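Local coordinates for protein LEC-6 (Caenorhabditis elegans, PDB 3VV1) that binds galactose-containing glycans as a galectin, with a preference for fucose-containing saccharides, at residues Arg66-Ile71 with Gly141-Glu146; Ala46-Val51 with Leu112-Asn117; Glu27-Gln32 with His152-His157; Asp98-Pro103 with His129-Val134. All coordinates share one frame; numbering follows the deposited sequence.

Contact 1. Residues Arg66-Ile71 with Gly141-Glu146; sequences RTPDDI and GVHLIE
Arg-66 and Glu-146 meet through one salt bridge, NH1 of Arg-66 to OE1 of Glu-146 at 3.0 Å. The carboxylate oxygen offers its syn lone pair and lies in the guanidinium plane, although the two flat groups are turned 73° against each other. Arg-66 bends at chi3 (83°), which turns NE off the line of the preceding carbons; Glu-146 approaches as an extended chain. CG1 of Ile-71 lies over the centre of the guanidinium, 3.7 Å above its plane, and the same Glu-146 oxygen also accepts from Asn-64 ND2, its strongest polar partner. On the backbone, Arg-66 O accepts from both His-143 N (2.7 Å) and Leu-144 N (3.2 Å), while Arg-66 N donates to Leu-144 O (2.9 Å). This is a classic beta bulge, placed where strand 60-66 runs out beside the start of strand 144-149, in the galectin sheet that also carries the sugar pocket. Within it His-143 holds CG between the backbone N and the carbonyl carbon (chi1 80°). Its ring is sandwiched: Pro-68 CG makes a CH-pi contact over one face, 3.8 Å from the ring centroid, and Leu-144 CG covers the opposite face. At the ring edge, CD2 of His-143 comes to 3.2 Å from Arg-66 O. Thr-67 lays its methyl against the Gly-141 carbonyl, CG2 to C 3.5 Å. Its OG1 accepts from the backbone N of Asp-69 and of Asp-70, an ST turn and an ST motif at the bend, and the Asp-70 carboxylate in turn accepts from the backbone N of Gly-91 and Gly-92.

Contact 2. Residues Ala46-Val51 with Leu112-Asn117; sequences ARLRLV and LEFVSN
Leu-50 and Leu-112 exchange the shortest polar bonds of this strand pair: N of Leu-50 to O of Leu-112 and N of Leu-112 to O of Leu-50, both 2.8 Å. The same two-way exchange joins Leu-48 and Phe-114, and Ser-116 N donates to Ala-46 O at 2.9 Å. The strands are antiparallel neighbours in the six-stranded sheet of the galectin beta sandwich. Arg-47, Arg-49, Glu-113 and Val-115 occupy one face; Leu-48, Leu-50, Leu-112 and Phe-114 occupy the other, which turns to the sandwich core. On the charged face, NH1 of Arg-47 forms a salt bridge with OE1 of Glu-113 at 2.9 Å. It arrives from above the carboxylate plane, 64° out of it, and the oxygen is tilted from the guanidinium plane as well. Val-115 CG2 sits squarely over the centre of that guanidinium, 3.4 Å from CZ of Arg-47. Arg-49 runs alongside Glu-113 and points the same way, CG to CG 3.8 Å, but its NE stays 4.4 Å from Glu-113 OE1, beyond salt-bridge range. On the core face, Leu-48 CD2 touches CD1 of Phe-114 at 3.9 Å, the two side chains lying side by side. Leu-50 CD1 lies at the edge of the Phe-114 ring, near its plane, and Phe-75 of the opposing sheet meets the ring edge-to-face. Apolar side chains thus close the interior, while the ion pair, covered on one guanidinium face by a valine methyl, lies on the partly exposed face; its bent geometry (N-H...O 144°) and nearby solvent probably make its contribution modest.

Contact 3. Residues Glu27-Gln32 with His152-His157; sequences EFFNPQ and HVHSAH
The antiparallel ladder at one edge of the six-stranded galectin sheet joins strand 27-29 to strand 151-159, with Phe-28 and Ala-156 as its hydrogen-bonded pair: Phe-28 N to Ala-156 O 2.8 Å, Ala-156 N to Phe-28 O 2.9 Å. Past the last bridge, Asn-30 N, already in the loop, donates to His-154 O at 2.8 Å, from 46° above the carbonyl plane. Phe-29 turns its ring edge toward the face of His-154 in an offset edge-to-face pair, planes 69° apart, and lays CD2 against CB of Ser-155 at 3.6 Å. One water gathers three groups: Asn-30 ND2 donates to it at 2.7 Å, and it also bonds His-152 NE2 and His-154 ND1, lying in the plane of both rings. Another accepts from Ser-155 OG and donates to Glu-27 OE2. The Pro-31 and Val-153 side chains cross at about a right angle, CG of Pro-31 3.7 Å from CG1 of Val-153; beside them the buried Val-153 O accepts no hydrogen bond and meets Pro-31 CD at 3.4 Å. On the inner flank strand 46-54 continues the sheet, Val-51 facing the classic bulge of His-154 and Ser-155, while Phe-24 of the second subunit packs on Ala-156.

Contact 4. Residues Asp98-Pro103 with His129-Val134; sequences DRHANP and HFADFV
Phe-130 and His-100 meet at one side of the galectin beta sandwich, where strand 98-100 of the sugar-binding sheet faces strand 128-134, one of the two outermost strands of the six-stranded sheet within this chain. The axes of segments 98-100 and 129-134 stay 9.2 Å apart, so side chains and water bridge the gap. The tight end is built round the Phe-130 ring. Phe-130, with CG anti to its backbone N (chi1 170°), sends its ring across: Pro-103 CG lies over one face, 4.0 Å from the centroid, in a CH-pi contact offset toward the rim. Ala-101 O lies at the ring edge, in its plane, 3.2 Å from CZ of Phe-130, and the same carbon is 3.6 Å from CB of His-100. The His-100 and Phe-130 rings are oblique to each other, planes 60° apart. Next along, Ala-131 CB sits over the His-100 face, 3.8 Å from its centroid. Toward Asp-98 the contact turns loose and wet. One water, in the plane of the His-100 ring, joins His-100 NE2 (2.8 Å) to Asp-98 OD2 and Asp-132 O, donating to both oxygens. Arg-99 makes no contact across this gap; it belongs to the glycan pocket, where it touches the bound fucose and forms salt bridges with Glu-81 and Glu-97. Asp-98 OD2 lies 3.5 Å from Phe-133 CD1, and it takes a second water proton, from a molecule that itself accepts from Val-134 N at 2.8 Å.

Overall arrangement
From the N terminus, residues 27-32 pair with 152-157 near the C terminus, so contact 3 closes a loop of 119 intervening residues that encloses the other three contacts. Contact 2, joining 46-51 to 112-117, crosses both contact 1 (66-71 with 141-146) and contact 4 (98-103 with 129-134), whereas contact 4 is nested inside contact 1. Contacts 2 and 3 share the six-stranded sheet through the adjoining strands 46-54 and 151-159. Contact 1 belongs to the opposing, sugar-binding sheet and meets contact 2 across the core, Ile-145 CG2 to Leu-48 CD2 3.9 Å. Contact 4 joins the two sheets, about 23 Å centre to centre from contact 3.

Contact 1. Residues Arg66-Ile71 with Gly141-Glu146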
# COMPACT_ATOMS: atom_id res chain seq x y z
N ARG A 66 9.80 -9.21 -9.69
CA ARG A 66 11.25 -9.41 -9.41
C ARG A 66 11.42 -9.71 -7.93
O ARG A 66 10.80 -9.03 -7.08
CB ARG A 66 12.09 -8.11 -9.64
CG ARG A 66 12.05 -7.67 -11.06
CD ARG A 66 12.94 -6.45 -11.20
NE ARG A 66 14.20 -7.06 -11.34
CZ ARG A 66 14.97 -7.03 -12.43
NH1 ARG A 66 14.66 -6.37 -13.54
NH2 ARG A 66 16.06 -7.71 -12.37
N THR A 67 12.32 -10.63 -7.61
CA THR A 67 12.86 -10.75 -6.24
C THR A 67 14.18 -9.93 -6.20
O THR A 67 14.62 -9.42 -7.26
CB THR A 67 13.18 -12.21 -5.87
OG1 THR A 67 14.41 -12.60 -6.51
CG2 THR A 67 12.11 -13.14 -6.32
N PRO A 68 14.84 -9.83 -5.04
CA PRO A 68 16.12 -9.11 -5.04
C PRO A 68 17.16 -9.79 -5.95
O PRO A 68 18.10 -9.12 -6.37
CB PRO A 68 16.55 -9.16 -3.55
CG PRO A 68 15.20 -9.19 -2.83
CD PRO A 68 14.36 -10.11 -3.67
N ASP A 69 17.01 -11.08 -6.23
CA ASP A 69 18.05 -11.84 -6.96
C ASP A 69 17.68 -12.17 -8.41
O ASP A 69 18.60 -12.49 -9.21
CB ASP A 69 18.33 -13.12 -6.24
CG ASP A 69 18.94 -12.87 -4.88
OD1 ASP A 69 19.70 -11.88 -4.70
OD2 ASP A 69 18.63 -13.63 -3.96
N ASP A 70 16.37 -12.17 -8.74
CA ASP A 70 15.98 -12.73 -10.04
C ASP A 70 14.66 -12.23 -10.49
O ASP A 70 13.92 -11.65 -9.66
CB ASP A 70 16.00 -14.28 -9.99
CG ASP A 70 17.34 -14.84 -10.38
OD1 ASP A 70 17.90 -14.50 -11.48
OD2 ASP A 70 17.87 -15.61 -9.56
N ILE A 71 14.31 -12.48 -11.75
CA ILE A 71 12.97 -12.17 -12.23
C ILE A 71 12.11 -13.45 -12.17
O ILE A 71 12.42 -14.46 -12.81
CB ILE A 71 12.96 -11.64 -13.68
CG1 ILE A 71 13.78 -10.34 -13.73
CG2 ILE A 71 11.50 -11.44 -14.10
CD1 ILE A 71 14.05 -9.91 -15.18
N GLY A 141 9.26 -14.48 -2.73
CA GLY A 141 10.41 -13.57 -2.58
C GLY A 141 10.27 -12.30 -3.41
O GLY A 141 11.13 -11.43 -3.33
N VAL A 142 9.19 -12.17 -4.18
CA VAL A 142 9.01 -10.98 -5.02
C VAL A 142 8.98 -9.75 -4.15
O VAL A 142 8.30 -9.71 -3.10
CB VAL A 142 7.76 -11.11 -5.89
CG1 VAL A 142 7.36 -9.77 -6.52
CG2 VAL A 142 8.02 -12.14 -6.98
N HIS A 143 9.75 -8.72 -4.57
CA HIS A 143 9.79 -7.45 -3.79
C HIS A 143 9.53 -6.24 -4.64
O HIS A 143 9.39 -5.15 -4.10
CB HIS A 143 11.11 -7.29 -3.03
CG HIS A 143 12.27 -6.78 -3.86
ND1 HIS A 143 13.25 -5.86 -3.53
CD2 HIS A 143 12.60 -7.27 -5.07
CE1 HIS A 143 14.08 -5.76 -4.59
NE2 HIS A 143 13.69 -6.61 -5.53
N LEU A 144 9.42 -6.41 -5.97
CA LEU A 144 9.23 -5.25 -6.85
C LEU A 144 8.42 -5.65 -8.07
O LEU A 144 8.62 -6.75 -8.65
CB LEU A 144 10.62 -4.76 -7.37
CG LEU A 144 11.47 -3.91 -6.49
CD1 LEU A 144 12.83 -3.78 -7.18
CD2 LEU A 144 10.68 -2.58 -6.36
N ILE A 145 7.48 -4.77 -8.45
CA ILE A 145 6.75 -4.88 -9.69
C ILE A 145 7.29 -3.78 -10.62
O ILE A 145 7.24 -2.59 -10.27
CB ILE A 145 5.24 -4.75 -9.42
CG1 ILE A 145 4.77 -5.98 -8.58
CG2 ILE A 145 4.43 -4.63 -10.73
CD1 ILE A 145 3.45 -5.71 -7.95
N GLU A 146 7.82 -4.20 -11.78
CA GLU A 146 8.38 -3.23 -12.75
C GLU A 146 7.57 -3.25 -14.04
O GLU A 146 7.27 -4.33 -14.56
CB GLU A 146 9.84 -3.64 -13.02
CG GLU A 146 10.65 -2.82 -13.99
CD GLU A 146 12.08 -3.35 -14.00
OE1 GLU A 146 12.25 -4.61 -14.06
OE2 GLU A 146 13.05 -2.53 -13.92

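Contact 2. Residues Ala46-Val51 with Leu112-Asn117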
# COMPACT_ATOMS: atom_id res chain seq x y z
N ALA A 46 -2.01 -13.71 -3.98
CA ALA A 46 -1.83 -12.27 -4.36
C ALA A 46 -2.34 -12.02 -5.78
O ALA A 46 -2.13 -12.89 -6.69
CB ALA A 46 -0.33 -11.91 -4.27
N ARG A 47 -2.94 -10.85 -6.01
CA ARG A 47 -3.45 -10.48 -7.30
C ARG A 47 -2.92 -9.09 -7.64
O ARG A 47 -3.14 -8.17 -6.87
CB ARG A 47 -4.99 -10.46 -7.32
CG ARG A 47 -5.60 -9.98 -8.63
CD ARG A 47 -7.12 -10.00 -8.63
NE ARG A 47 -7.64 -11.33 -8.37
CZ ARG A 47 -8.11 -12.12 -9.34
NH1 ARG A 47 -8.15 -11.67 -10.63
NH2 ARG A 47 -8.51 -13.32 -9.01
N LEU A 48 -2.40 -8.92 -8.86
CA LEU A 48 -2.00 -7.63 -9.36
C LEU A 48 -2.95 -7.32 -10.54
O LEU A 48 -3.03 -8.13 -11.47
CB LEU A 48 -0.55 -7.73 -9.92
CG LEU A 48 -0.11 -6.50 -10.77
CD1 LEU A 48 -0.07 -5.22 -9.91
CD2 LEU A 48 1.30 -6.83 -11.35
N ARG A 49 -3.65 -6.19 -10.49
CA ARG A 49 -4.56 -5.77 -11.54
C ARG A 49 -4.02 -4.47 -12.12
O ARG A 49 -3.83 -3.47 -11.37
CB ARG A 49 -5.97 -5.55 -11.01
CG ARG A 49 -6.90 -5.05 -12.12
CD ARG A 49 -8.41 -5.23 -11.81
NE ARG A 49 -8.68 -4.79 -10.45
CZ ARG A 49 -8.66 -3.50 -10.07
NH1 ARG A 49 -8.42 -2.56 -10.98
NH2 ARG A 49 -8.87 -3.18 -8.81
N LEU A 50 -3.83 -4.46 -13.45
CA LEU A 50 -3.34 -3.28 -14.16
C LEU A 50 -4.35 -2.87 -15.17
O LEU A 50 -4.91 -3.75 -15.85
CB LEU A 50 -2.05 -3.67 -14.88
CG LEU A 50 -0.91 -4.11 -13.98
CD1 LEU A 50 0.20 -4.64 -14.88
CD2 LEU A 50 -0.39 -2.95 -13.15
N VAL A 51 -4.60 -1.56 -15.31
CA VAL A 51 -5.40 -1.14 -16.49
C VAL A 51 -4.37 -0.42 -17.33
O VAL A 51 -3.70 0.52 -16.83
CB VAL A 51 -6.54 -0.19 -16.08
CG1 VAL A 51 -7.24 0.36 -17.36
CG2 VAL A 51 -7.55 -0.99 -15.23
N LEU A 112 -5.40 -6.16 -17.16
CA LEU A 112 -4.45 -7.34 -17.11
C LEU A 112 -4.23 -7.71 -15.69
O LEU A 112 -3.88 -6.86 -14.85
CB LEU A 112 -3.13 -6.93 -17.78
CG LEU A 112 -1.96 -7.93 -17.67
CD1 LEU A 112 -2.35 -9.17 -18.46
CD2 LEU A 112 -0.65 -7.28 -18.24
N GLU A 113 -4.52 -8.96 -15.38
CA GLU A 113 -4.37 -9.40 -13.97
C GLU A 113 -3.45 -10.60 -13.88
O GLU A 113 -3.51 -11.49 -14.72
CB GLU A 113 -5.73 -9.74 -13.39
CG GLU A 113 -6.66 -8.57 -13.44
CD GLU A 113 -8.04 -9.00 -13.00
OE1 GLU A 113 -8.30 -9.02 -11.74
OE2 GLU A 113 -8.87 -9.39 -13.91
N PHE A 114 -2.65 -10.63 -12.83
CA PHE A 114 -1.81 -11.77 -12.50
C PHE A 114 -2.29 -12.26 -11.11
O PHE A 114 -2.50 -11.45 -10.20
CB PHE A 114 -0.35 -11.31 -12.34
CG PHE A 114 0.24 -10.71 -13.62
CD1 PHE A 114 0.01 -9.37 -13.96
CD2 PHE A 114 0.95 -11.52 -14.53
CE1 PHE A 114 0.51 -8.83 -15.19
CE2 PHE A 114 1.51 -10.98 -15.71
CZ PHE A 114 1.28 -9.63 -16.03
N VAL A 115 -2.38 -13.57 -10.96
CA VAL A 115 -2.84 -14.15 -9.67
C VAL A 115 -1.87 -15.27 -9.34
O VAL A 115 -1.67 -16.18 -10.16
CB VAL A 115 -4.26 -14.75 -9.74
CG1 VAL A 115 -4.70 -15.19 -8.31
CG2 VAL A 115 -5.21 -13.70 -10.31
N SER A 116 -1.25 -15.22 -8.17
CA SER A 116 -0.20 -16.20 -7.84
C SER A 116 -0.60 -17.10 -6.71
O SER A 116 -0.88 -16.63 -5.61
CB SER A 116 1.03 -15.45 -7.34
OG SER A 116 2.03 -16.40 -7.04
N ASN A 117 -0.60 -18.39 -6.97
CA ASN A 117 -0.92 -19.37 -5.92
C ASN A 117 -0.42 -20.74 -6.29
O ASN A 117 -0.56 -21.14 -7.49
CB ASN A 117 -2.38 -19.47 -5.71
CG ASN A 117 -2.72 -19.78 -4.25
OD1 ASN A 117 -1.93 -20.35 -3.44
ND2 ASN A 117 -3.90 -19.33 -3.89

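Contact 3. Residues Glu27-Gln32 with His152-His157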
# COMPACT_ATOMS: atom_id res chain seq x y z
N GLU A 27 -3.93 0.87 -4.24
CA GLU A 27 -4.11 1.16 -5.64
C GLU A 27 -3.62 2.53 -6.00
O GLU A 27 -3.83 3.50 -5.23
CB GLU A 27 -5.57 1.03 -6.02
CG GLU A 27 -5.85 1.19 -7.48
CD GLU A 27 -7.27 0.76 -7.76
OE1 GLU A 27 -8.18 1.04 -6.88
OE2 GLU A 27 -7.43 0.10 -8.84
N PHE A 28 -3.01 2.63 -7.19
CA PHE A 28 -2.43 3.91 -7.66
C PHE A 28 -2.85 4.19 -9.09
O PHE A 28 -3.03 3.26 -9.88
CB PHE A 28 -0.90 3.86 -7.56
CG PHE A 28 -0.44 3.59 -6.15
CD1 PHE A 28 -0.34 4.65 -5.21
CD2 PHE A 28 -0.09 2.28 -5.75
CE1 PHE A 28 0.12 4.42 -3.90
CE2 PHE A 28 0.38 2.07 -4.42
CZ PHE A 28 0.43 3.14 -3.50
N PHE A 29 -3.06 5.46 -9.37
CA PHE A 29 -3.51 5.90 -10.70
C PHE A 29 -2.43 6.73 -11.41
O PHE A 29 -1.71 7.49 -10.77
CB PHE A 29 -4.85 6.66 -10.58
CG PHE A 29 -5.94 5.77 -10.07
CD1 PHE A 29 -6.12 5.58 -8.68
CD2 PHE A 29 -6.75 5.07 -10.97
CE1 PHE A 29 -7.09 4.71 -8.22
CE2 PHE A 29 -7.72 4.20 -10.51
CZ PHE A 29 -7.89 4.02 -9.14
N ASN A 30 -2.35 6.54 -12.73
CA ASN A 30 -1.38 7.28 -13.55
C ASN A 30 0.06 7.29 -13.00
O ASN A 30 0.68 8.33 -12.93
CB ASN A 30 -1.87 8.72 -13.82
CG ASN A 30 -3.08 8.74 -14.74
OD1 ASN A 30 -4.13 9.38 -14.44
ND2 ASN A 30 -2.95 8.10 -15.83
N PRO A 31 0.58 6.13 -12.61
CA PRO A 31 2.06 6.15 -12.25
C PRO A 31 2.86 6.33 -13.58
O PRO A 31 2.45 5.78 -14.63
CB PRO A 31 2.25 4.75 -11.66
CG PRO A 31 1.17 3.86 -12.38
CD PRO A 31 -0.04 4.76 -12.57
N GLN A 32 3.97 7.05 -13.60
CA GLN A 32 4.83 7.21 -14.83
C GLN A 32 5.62 5.95 -15.26
O GLN A 32 6.21 5.33 -14.39
CB GLN A 32 5.88 8.27 -14.54
CG GLN A 32 5.30 9.68 -14.26
CD GLN A 32 6.05 10.44 -13.15
OE1 GLN A 32 6.12 10.00 -12.00
NE2 GLN A 32 6.59 11.61 -13.51
N HIS A 152 1.13 2.67 -21.40
CA HIS A 152 0.68 3.64 -20.43
C HIS A 152 -0.06 2.89 -19.35
O HIS A 152 -0.95 2.09 -19.66
CB HIS A 152 -0.27 4.58 -21.16
CG HIS A 152 -1.07 5.41 -20.19
ND1 HIS A 152 -0.49 6.36 -19.41
CD2 HIS A 152 -2.39 5.28 -19.74
CE1 HIS A 152 -1.43 6.85 -18.56
NE2 HIS A 152 -2.58 6.23 -18.81
N VAL A 153 0.30 3.15 -18.09
CA VAL A 153 -0.41 2.48 -16.98
C VAL A 153 -1.45 3.48 -16.44
O VAL A 153 -1.11 4.50 -15.81
CB VAL A 153 0.58 2.04 -15.86
CG1 VAL A 153 -0.18 1.38 -14.73
CG2 VAL A 153 1.59 1.04 -16.43
N HIS A 154 -2.73 3.14 -16.61
CA HIS A 154 -3.78 3.94 -16.01
C HIS A 154 -3.90 3.64 -14.50
O HIS A 154 -4.08 4.57 -13.70
CB HIS A 154 -5.13 3.65 -16.68
CG HIS A 154 -6.27 4.20 -15.91
ND1 HIS A 154 -6.53 5.54 -15.81
CD2 HIS A 154 -7.22 3.57 -15.12
CE1 HIS A 154 -7.60 5.74 -14.98
NE2 HIS A 154 -8.01 4.55 -14.55
N SER A 155 -3.86 2.35 -14.12
CA SER A 155 -4.00 2.03 -12.65
C SER A 155 -3.30 0.76 -12.34
O SER A 155 -3.13 -0.10 -13.23
CB SER A 155 -5.50 1.96 -12.23
OG SER A 155 -6.20 0.92 -12.92
N ALA A 156 -2.84 0.64 -11.10
CA ALA A 156 -2.19 -0.59 -10.63
C ALA A 156 -2.66 -0.89 -9.20
O ALA A 156 -2.65 0.06 -8.36
CB ALA A 156 -0.68 -0.42 -10.69
N HIS A 157 -3.05 -2.16 -8.94
CA HIS A 157 -3.64 -2.54 -7.67
C HIS A 157 -3.12 -3.86 -7.26
O HIS A 157 -3.04 -4.76 -8.11
CB HIS A 157 -5.16 -2.63 -7.82
CG HIS A 157 -5.87 -3.28 -6.65
ND1 HIS A 157 -6.68 -4.38 -6.65
CD2 HIS A 157 -5.81 -2.86 -5.33
CE1 HIS A 157 -7.12 -4.59 -5.40
NE2 HIS A 157 -6.57 -3.68 -4.57
O HOH W 1 -5.89 -1.25 -11.27
O HOH W 2 -4.80 7.06 -17.45
O HOH W 3 2.52 4.86 -17.53

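Contact 4. Residues Asp98-Pro103 with His129-Val134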
# COMPACT_ATOMS: atom_id res chain seq x y z
N ASP A 98 8.18 -19.27 -22.66
CA ASP A 98 6.83 -19.72 -23.04
C ASP A 98 6.31 -18.69 -24.03
O ASP A 98 6.28 -17.47 -23.70
CB ASP A 98 5.83 -19.76 -21.88
CG ASP A 98 6.13 -20.82 -20.85
OD1 ASP A 98 6.85 -21.80 -21.15
OD2 ASP A 98 5.55 -20.67 -19.72
N ARG A 99 5.87 -19.13 -25.20
CA ARG A 99 5.36 -18.19 -26.19
C ARG A 99 3.86 -18.35 -26.35
O ARG A 99 3.38 -19.47 -26.49
CB ARG A 99 6.07 -18.38 -27.52
CG ARG A 99 7.55 -18.04 -27.33
CD ARG A 99 8.42 -18.00 -28.57
NE ARG A 99 8.15 -16.83 -29.38
CZ ARG A 99 8.97 -15.78 -29.56
NH1 ARG A 99 10.15 -15.68 -28.96
NH2 ARG A 99 8.59 -14.81 -30.33
N HIS A 100 3.13 -17.23 -26.42
CA HIS A 100 1.66 -17.21 -26.55
C HIS A 100 1.30 -16.24 -27.63
O HIS A 100 2.16 -15.41 -28.07
CB HIS A 100 1.05 -16.70 -25.22
CG HIS A 100 1.42 -17.59 -24.08
ND1 HIS A 100 0.78 -18.77 -23.86
CD2 HIS A 100 2.37 -17.44 -23.08
CE1 HIS A 100 1.31 -19.34 -22.75
NE2 HIS A 100 2.30 -18.56 -22.28
N ALA A 101 0.07 -16.29 -28.03
CA ALA A 101 -0.44 -15.26 -28.94
C ALA A 101 -0.43 -13.92 -28.21
O ALA A 101 -0.35 -13.85 -26.96
CB ALA A 101 -1.85 -15.61 -29.40
N ASN A 102 -0.46 -12.85 -28.98
CA ASN A 102 -0.50 -11.50 -28.39
C ASN A 102 -1.96 -11.09 -28.27
O ASN A 102 -2.65 -10.93 -29.30
CB ASN A 102 0.27 -10.50 -29.28
CG ASN A 102 0.34 -9.11 -28.66
OD1 ASN A 102 -0.23 -8.85 -27.59
ND2 ASN A 102 0.99 -8.18 -29.36
N PRO A 103 -2.46 -10.95 -27.04
CA PRO A 103 -3.87 -10.63 -26.90
C PRO A 103 -4.12 -9.13 -27.00
O PRO A 103 -5.30 -8.68 -26.92
CB PRO A 103 -4.17 -11.09 -25.48
CG PRO A 103 -2.89 -10.83 -24.71
CD PRO A 103 -1.78 -11.14 -25.73
N HIS A 129 -9.31 -15.89 -18.92
CA HIS A 129 -8.02 -16.52 -18.74
C HIS A 129 -7.21 -16.47 -20.02
O HIS A 129 -7.70 -16.82 -21.10
CB HIS A 129 -8.19 -17.97 -18.30
CG HIS A 129 -6.89 -18.66 -18.02
ND1 HIS A 129 -6.22 -19.43 -18.95
CD2 HIS A 129 -6.11 -18.66 -16.86
CE1 HIS A 129 -5.08 -19.87 -18.38
NE2 HIS A 129 -5.02 -19.43 -17.11
N PHE A 130 -5.97 -16.03 -19.90
CA PHE A 130 -5.06 -15.92 -21.06
C PHE A 130 -3.98 -17.00 -21.01
O PHE A 130 -3.76 -17.72 -22.02
CB PHE A 130 -4.43 -14.51 -21.08
CG PHE A 130 -3.32 -14.40 -22.08
CD1 PHE A 130 -3.58 -14.49 -23.46
CD2 PHE A 130 -2.02 -14.24 -21.64
CE1 PHE A 130 -2.53 -14.41 -24.36
CE2 PHE A 130 -0.97 -14.24 -22.55
CZ PHE A 130 -1.24 -14.29 -23.93
N ALA A 131 -3.27 -17.12 -19.88
CA ALA A 131 -2.21 -18.14 -19.82
C ALA A 131 -1.86 -18.40 -18.38
O ALA A 131 -2.04 -17.53 -17.53
CB ALA A 131 -0.93 -17.62 -20.53
N ASP A 132 -1.34 -19.58 -18.12
CA ASP A 132 -0.66 -19.87 -16.87
C ASP A 132 0.86 -19.84 -17.06
O ASP A 132 1.39 -20.20 -18.17
CB ASP A 132 -1.03 -21.26 -16.40
CG ASP A 132 -2.34 -21.29 -15.63
OD1 ASP A 132 -2.99 -20.26 -15.38
OD2 ASP A 132 -2.72 -22.43 -15.23
N PHE A 133 1.57 -19.43 -16.00
CA PHE A 133 3.02 -19.52 -15.98
C PHE A 133 3.36 -20.32 -14.73
O PHE A 133 3.01 -19.93 -13.62
CB PHE A 133 3.64 -18.12 -15.89
CG PHE A 133 5.14 -18.14 -15.86
CD1 PHE A 133 5.84 -18.44 -17.00
CD2 PHE A 133 5.83 -17.88 -14.67
CE1 PHE A 133 7.24 -18.45 -16.99
CE2 PHE A 133 7.22 -17.88 -14.65
CZ PHE A 133 7.93 -18.18 -15.81
N VAL A 134 4.07 -21.42 -14.88
CA VAL A 134 4.48 -22.22 -13.72
C VAL A 134 5.81 -21.65 -13.24
O VAL A 134 6.83 -21.74 -13.98
CB VAL A 134 4.61 -23.70 -14.13
CG1 VAL A 134 5.22 -24.52 -12.99
CG2 VAL A 134 3.25 -24.29 -14.56
O HOH W 4 3.44 -19.07 -19.74
O HOH W 5 5.06 -22.15 -17.44